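Long-range contact in hydroxylase (PDB 2OR0), which probably acts as a flavin-dependent monooxygenase of the acyl-CoA dehydrogenase family, using reduced flavin to insert one oxygen atom into its substrate: residues His184-Thr198 with Lys210-Thr224. Sequence-based numbering, arbitrary orientation.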
# COMPACT_ATOMS: atom_id res chain seq x y z
N HIS A 184 -10.79 13.58 4.15
CA HIS A 184 -9.61 13.03 4.78
C HIS A 184 -9.17 13.99 5.90
O HIS A 184 -9.05 15.21 5.69
CB HIS A 184 -8.47 12.86 3.76
CG HIS A 184 -8.76 11.88 2.67
ND1 HIS A 184 -7.95 11.75 1.55
CD2 HIS A 184 -9.76 10.99 2.50
CE1 HIS A 184 -8.44 10.81 0.75
NE2 HIS A 184 -9.55 10.34 1.31
N VAL A 185 -8.92 13.45 7.10
CA VAL A 185 -8.63 14.29 8.27
C VAL A 185 -7.33 13.84 8.92
O VAL A 185 -7.01 12.64 8.92
CB VAL A 185 -9.81 14.26 9.32
CG1 VAL A 185 -11.10 14.80 8.71
CG2 VAL A 185 -10.05 12.84 9.88
N ILE A 186 -6.56 14.78 9.46
CA ILE A 186 -5.30 14.45 10.12
C ILE A 186 -5.42 14.67 11.63
O ILE A 186 -5.89 15.74 12.07
CB ILE A 186 -4.11 15.27 9.53
CG1 ILE A 186 -3.87 14.89 8.06
CG2 ILE A 186 -2.83 15.05 10.32
CD1 ILE A 186 -4.20 16.03 7.11
N LEU A 187 -5.01 13.67 12.43
CA LEU A 187 -5.09 13.73 13.90
C LEU A 187 -3.77 13.31 14.49
O LEU A 187 -3.16 12.37 14.01
CB LEU A 187 -6.16 12.78 14.46
CG LEU A 187 -7.64 13.16 14.37
CD1 LEU A 187 -8.14 13.02 12.96
CD2 LEU A 187 -8.44 12.26 15.29
N PRO A 188 -3.32 14.01 15.55
CA PRO A 188 -2.15 13.55 16.29
C PRO A 188 -2.54 12.34 17.14
O PRO A 188 -3.72 12.19 17.47
CB PRO A 188 -1.81 14.75 17.18
CG PRO A 188 -3.10 15.50 17.32
CD PRO A 188 -3.85 15.29 16.07
N ARG A 189 -1.56 11.51 17.50
CA ARG A 189 -1.81 10.25 18.22
C ARG A 189 -2.44 10.50 19.58
O ARG A 189 -3.17 9.66 20.13
CB ARG A 189 -0.51 9.45 18.40
CG ARG A 189 -0.71 8.13 19.12
CD ARG A 189 0.11 7.03 18.51
NE ARG A 189 0.46 6.04 19.52
CZ ARG A 189 1.40 5.11 19.36
NH1 ARG A 189 2.08 5.02 18.22
NH2 ARG A 189 1.65 4.26 20.35
N THR A 190 -2.15 11.67 20.12
CA THR A 190 -2.76 12.15 21.35
C THR A 190 -4.30 12.22 21.28
O THR A 190 -4.99 12.13 22.31
CB THR A 190 -2.14 13.53 21.71
OG1 THR A 190 -2.18 13.68 23.13
CG2 THR A 190 -2.87 14.67 21.02
N ASP A 191 -4.84 12.35 20.06
CA ASP A 191 -6.27 12.49 19.88
C ASP A 191 -7.01 11.20 19.49
O ASP A 191 -8.19 11.26 19.15
CB ASP A 191 -6.57 13.59 18.88
CG ASP A 191 -6.36 15.01 19.47
OD1 ASP A 191 -6.15 15.13 20.71
OD2 ASP A 191 -6.42 15.99 18.69
N TYR A 192 -6.34 10.05 19.54
CA TYR A 192 -7.05 8.77 19.29
C TYR A 192 -6.48 7.63 20.11
O TYR A 192 -5.47 7.78 20.79
CB TYR A 192 -7.11 8.41 17.79
CG TYR A 192 -5.75 8.32 17.10
CD1 TYR A 192 -4.98 7.16 17.15
CD2 TYR A 192 -5.24 9.41 16.38
CE1 TYR A 192 -3.74 7.07 16.52
CE2 TYR A 192 -4.01 9.34 15.75
CZ TYR A 192 -3.26 8.17 15.82
OH TYR A 192 -2.03 8.11 15.19
N GLN A 193 -7.16 6.50 20.02
CA GLN A 193 -6.82 5.33 20.80
C GLN A 193 -6.59 4.16 19.83
O GLN A 193 -7.40 3.91 18.94
CB GLN A 193 -7.98 4.99 21.78
CG GLN A 193 -7.79 3.68 22.57
CD GLN A 193 -9.11 2.97 23.01
OE1 GLN A 193 -9.07 1.90 23.68
NE2 GLN A 193 -10.26 3.54 22.64
N ILE A 194 -5.48 3.47 20.04
CA ILE A 194 -5.13 2.24 19.33
C ILE A 194 -5.75 1.09 20.13
O ILE A 194 -5.43 0.93 21.31
CB ILE A 194 -3.58 2.06 19.22
CG1 ILE A 194 -2.95 3.18 18.36
CG2 ILE A 194 -3.21 0.69 18.65
CD1 ILE A 194 -1.39 3.23 18.40
N VAL A 195 -6.64 0.33 19.52
CA VAL A 195 -7.29 -0.79 20.24
C VAL A 195 -6.44 -2.06 20.17
O VAL A 195 -6.20 -2.59 19.08
CB VAL A 195 -8.73 -1.01 19.74
CG1 VAL A 195 -9.50 -1.99 20.65
CG2 VAL A 195 -9.46 0.30 19.66
N GLU A 196 -5.97 -2.54 21.32
CA GLU A 196 -5.16 -3.77 21.39
C GLU A 196 -5.98 -5.02 21.06
O GLU A 196 -7.21 -5.02 21.19
CB GLU A 196 -4.49 -3.93 22.78
CG GLU A 196 -3.31 -2.99 23.06
CD GLU A 196 -2.25 -2.96 21.92
OE1 GLU A 196 -1.77 -4.05 21.50
OE2 GLU A 196 -1.91 -1.85 21.46
N ASP A 197 -5.30 -6.07 20.62
CA ASP A 197 -5.93 -7.37 20.29
C ASP A 197 -6.99 -7.32 19.18
O ASP A 197 -7.95 -8.08 19.17
CB ASP A 197 -6.46 -8.05 21.57
CG ASP A 197 -5.39 -8.11 22.66
OD1 ASP A 197 -4.32 -8.70 22.39
OD2 ASP A 197 -5.60 -7.56 23.76
N THR A 198 -6.81 -6.41 18.23
CA THR A 198 -7.75 -6.27 17.14
C THR A 198 -7.07 -6.68 15.79
O THR A 198 -7.62 -6.48 14.72
CB THR A 198 -8.25 -4.84 17.05
OG1 THR A 198 -7.12 -3.94 16.98
CG2 THR A 198 -9.16 -4.50 18.28
N LYS A 210 -3.98 -2.58 13.62
CA LYS A 210 -5.00 -2.50 14.68
C LYS A 210 -6.11 -1.50 14.38
O LYS A 210 -5.98 -0.67 13.47
CB LYS A 210 -4.31 -2.18 16.01
CG LYS A 210 -3.45 -3.33 16.56
CD LYS A 210 -2.49 -2.82 17.62
CE LYS A 210 -1.42 -3.83 17.98
NZ LYS A 210 -0.45 -3.18 18.92
N ASP A 211 -7.23 -1.64 15.11
CA ASP A 211 -8.31 -0.67 15.09
C ASP A 211 -7.89 0.62 15.81
O ASP A 211 -7.10 0.58 16.77
CB ASP A 211 -9.55 -1.23 15.81
CG ASP A 211 -10.29 -2.32 15.01
OD1 ASP A 211 -9.74 -2.87 14.00
OD2 ASP A 211 -11.43 -2.63 15.40
N LEU A 212 -8.45 1.73 15.37
CA LEU A 212 -8.33 3.02 16.06
C LEU A 212 -9.73 3.51 16.43
O LEU A 212 -10.66 3.38 15.63
CB LEU A 212 -7.69 4.08 15.14
CG LEU A 212 -6.31 3.93 14.48
CD1 LEU A 212 -5.88 5.25 13.86
CD2 LEU A 212 -5.23 3.42 15.43
N ILE A 213 -9.85 4.11 17.61
CA ILE A 213 -11.11 4.73 18.06
C ILE A 213 -10.92 6.22 18.37
O ILE A 213 -9.94 6.60 19.01
CB ILE A 213 -11.68 4.03 19.34
CG1 ILE A 213 -12.33 2.70 18.96
CG2 ILE A 213 -12.80 4.90 19.99
CD1 ILE A 213 -12.85 1.91 20.17
N VAL A 214 -11.87 7.03 17.92
CA VAL A 214 -11.95 8.44 18.30
C VAL A 214 -13.32 8.70 18.96
O VAL A 214 -14.37 8.37 18.38
CB VAL A 214 -11.72 9.38 17.06
CG1 VAL A 214 -11.77 10.86 17.46
CG2 VAL A 214 -10.36 9.09 16.40
N ASP A 215 -13.31 9.27 20.18
CA ASP A 215 -14.55 9.55 20.93
C ASP A 215 -15.18 10.92 20.62
O ASP A 215 -16.41 11.07 20.66
CB ASP A 215 -14.33 9.42 22.45
CG ASP A 215 -14.34 7.98 22.93
OD1 ASP A 215 -14.81 7.11 22.17
OD2 ASP A 215 -13.87 7.71 24.07
N GLY A 216 -14.34 11.90 20.29
CA GLY A 216 -14.79 13.25 19.91
C GLY A 216 -13.60 14.20 19.94
O GLY A 216 -13.39 14.94 20.91
N ALA A 217 -12.80 14.14 18.87
CA ALA A 217 -11.60 14.94 18.71
C ALA A 217 -11.90 16.10 17.78
O ALA A 217 -12.46 15.91 16.69
CB ALA A 217 -10.48 14.11 18.16
N PHE A 218 -11.52 17.30 18.20
CA PHE A 218 -11.65 18.46 17.35
C PHE A 218 -10.55 18.44 16.28
O PHE A 218 -9.37 18.26 16.62
CB PHE A 218 -11.55 19.77 18.15
CG PHE A 218 -11.45 21.00 17.29
CD1 PHE A 218 -12.55 21.44 16.56
CD2 PHE A 218 -10.25 21.71 17.19
CE1 PHE A 218 -12.47 22.58 15.74
CE2 PHE A 218 -10.16 22.85 16.38
CZ PHE A 218 -11.26 23.27 15.66
N VAL A 219 -10.95 18.61 15.03
CA VAL A 219 -10.02 18.67 13.90
C VAL A 219 -10.20 20.02 13.17
O VAL A 219 -11.25 20.27 12.57
CB VAL A 219 -10.21 17.47 12.91
CG1 VAL A 219 -9.19 17.56 11.76
CG2 VAL A 219 -10.07 16.11 13.63
N PRO A 220 -9.19 20.90 13.25
CA PRO A 220 -9.22 22.19 12.54
C PRO A 220 -9.37 22.04 11.02
O PRO A 220 -8.95 21.01 10.46
CB PRO A 220 -7.86 22.83 12.87
CG PRO A 220 -7.03 21.74 13.52
CD PRO A 220 -7.96 20.71 14.06
N GLY A 221 -9.98 23.03 10.36
CA GLY A 221 -10.19 23.02 8.90
C GLY A 221 -8.91 22.75 8.10
O GLY A 221 -8.93 21.99 7.12
N TYR A 222 -7.80 23.35 8.53
CA TYR A 222 -6.53 23.24 7.80
C TYR A 222 -5.90 21.83 7.87
O TYR A 222 -4.93 21.54 7.15
CB TYR A 222 -5.53 24.32 8.27
CG TYR A 222 -4.84 24.05 9.60
CD1 TYR A 222 -3.71 23.26 9.67
CD2 TYR A 222 -5.33 24.63 10.79
CE1 TYR A 222 -3.09 23.01 10.88
CE2 TYR A 222 -4.71 24.40 12.00
CZ TYR A 222 -3.59 23.59 12.05
OH TYR A 222 -2.99 23.35 13.25
N ARG A 223 -6.46 20.96 8.73
CA ARG A 223 -6.03 19.56 8.86
C ARG A 223 -6.95 18.60 8.13
O ARG A 223 -6.96 17.40 8.41
CB ARG A 223 -5.92 19.16 10.33
CG ARG A 223 -4.69 19.71 11.01
CD ARG A 223 -4.63 19.17 12.39
NE ARG A 223 -3.59 19.78 13.20
CZ ARG A 223 -3.50 19.65 14.52
NH1 ARG A 223 -4.40 18.92 15.19
NH2 ARG A 223 -2.50 20.23 15.18
N THR A 224 -7.73 19.12 7.19
CA THR A 224 -8.64 18.31 6.41
C THR A 224 -8.43 18.56 4.91
O THR A 224 -7.90 19.61 4.51
CB THR A 224 -10.13 18.55 6.79
OG1 THR A 224 -10.62 19.73 6.16
CG2 THR A 224 -10.32 18.69 8.29
O HOH W 1 -6.52 17.20 14.28
O HOH W 2 -7.69 16.23 16.23
O HOH W 3 -4.98 18.57 18.33
O HOH W 4 -10.05 -5.74 14.28
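In the beta domain characteristic of acyl-CoA dehydrogenase relatives, strand 193-195 runs antiparallel to strand 210-214. Q193 and I213 form a hydrogen-bonded pair, I213 N giving to Q193 O at 2.8 Å and Q193 N to I213 O; I194 and L212 form the next, non-hydrogen-bonded pair. Beyond V195 the T198 hydroxyl accepts from D211 N (3.0 Å, 168° at the hydrogen) and donates to V195 O. OG1 sits between backbone N and carbonyl carbon (chi1 54°); a hydroxyl, able to donate and accept at once, suits this place. The extended K210 chain lays CD against I194 CG2 and ends in a salt bridge with E196, NZ meeting the syn lone pair of OE1 (3.0 Å); NZ makes a second salt bridge to D159. L212 suits its interior place by forking: CD1 lies over a face of the Y192 ring, 4.2 Å from its centroid, in a CH-pi contact, while CD2 packs beside I194 CG1. Further along, branched aliphatics fill the interior, L187 CD2 meeting V214 CG2 tip to tip while L187 CD1 touches V219 CG2 (3.7 Å), the latter two side chains crossing at about a right angle. I186 N donates to R223 O (2.9 Å), and a water links I186 O to R223 NH1; NE of R223 makes a salt bridge with E119. Strand 145-155 flanks 210-214, strand 163-170 borders 182-188, and helix 114-121 packs on I186 and R223.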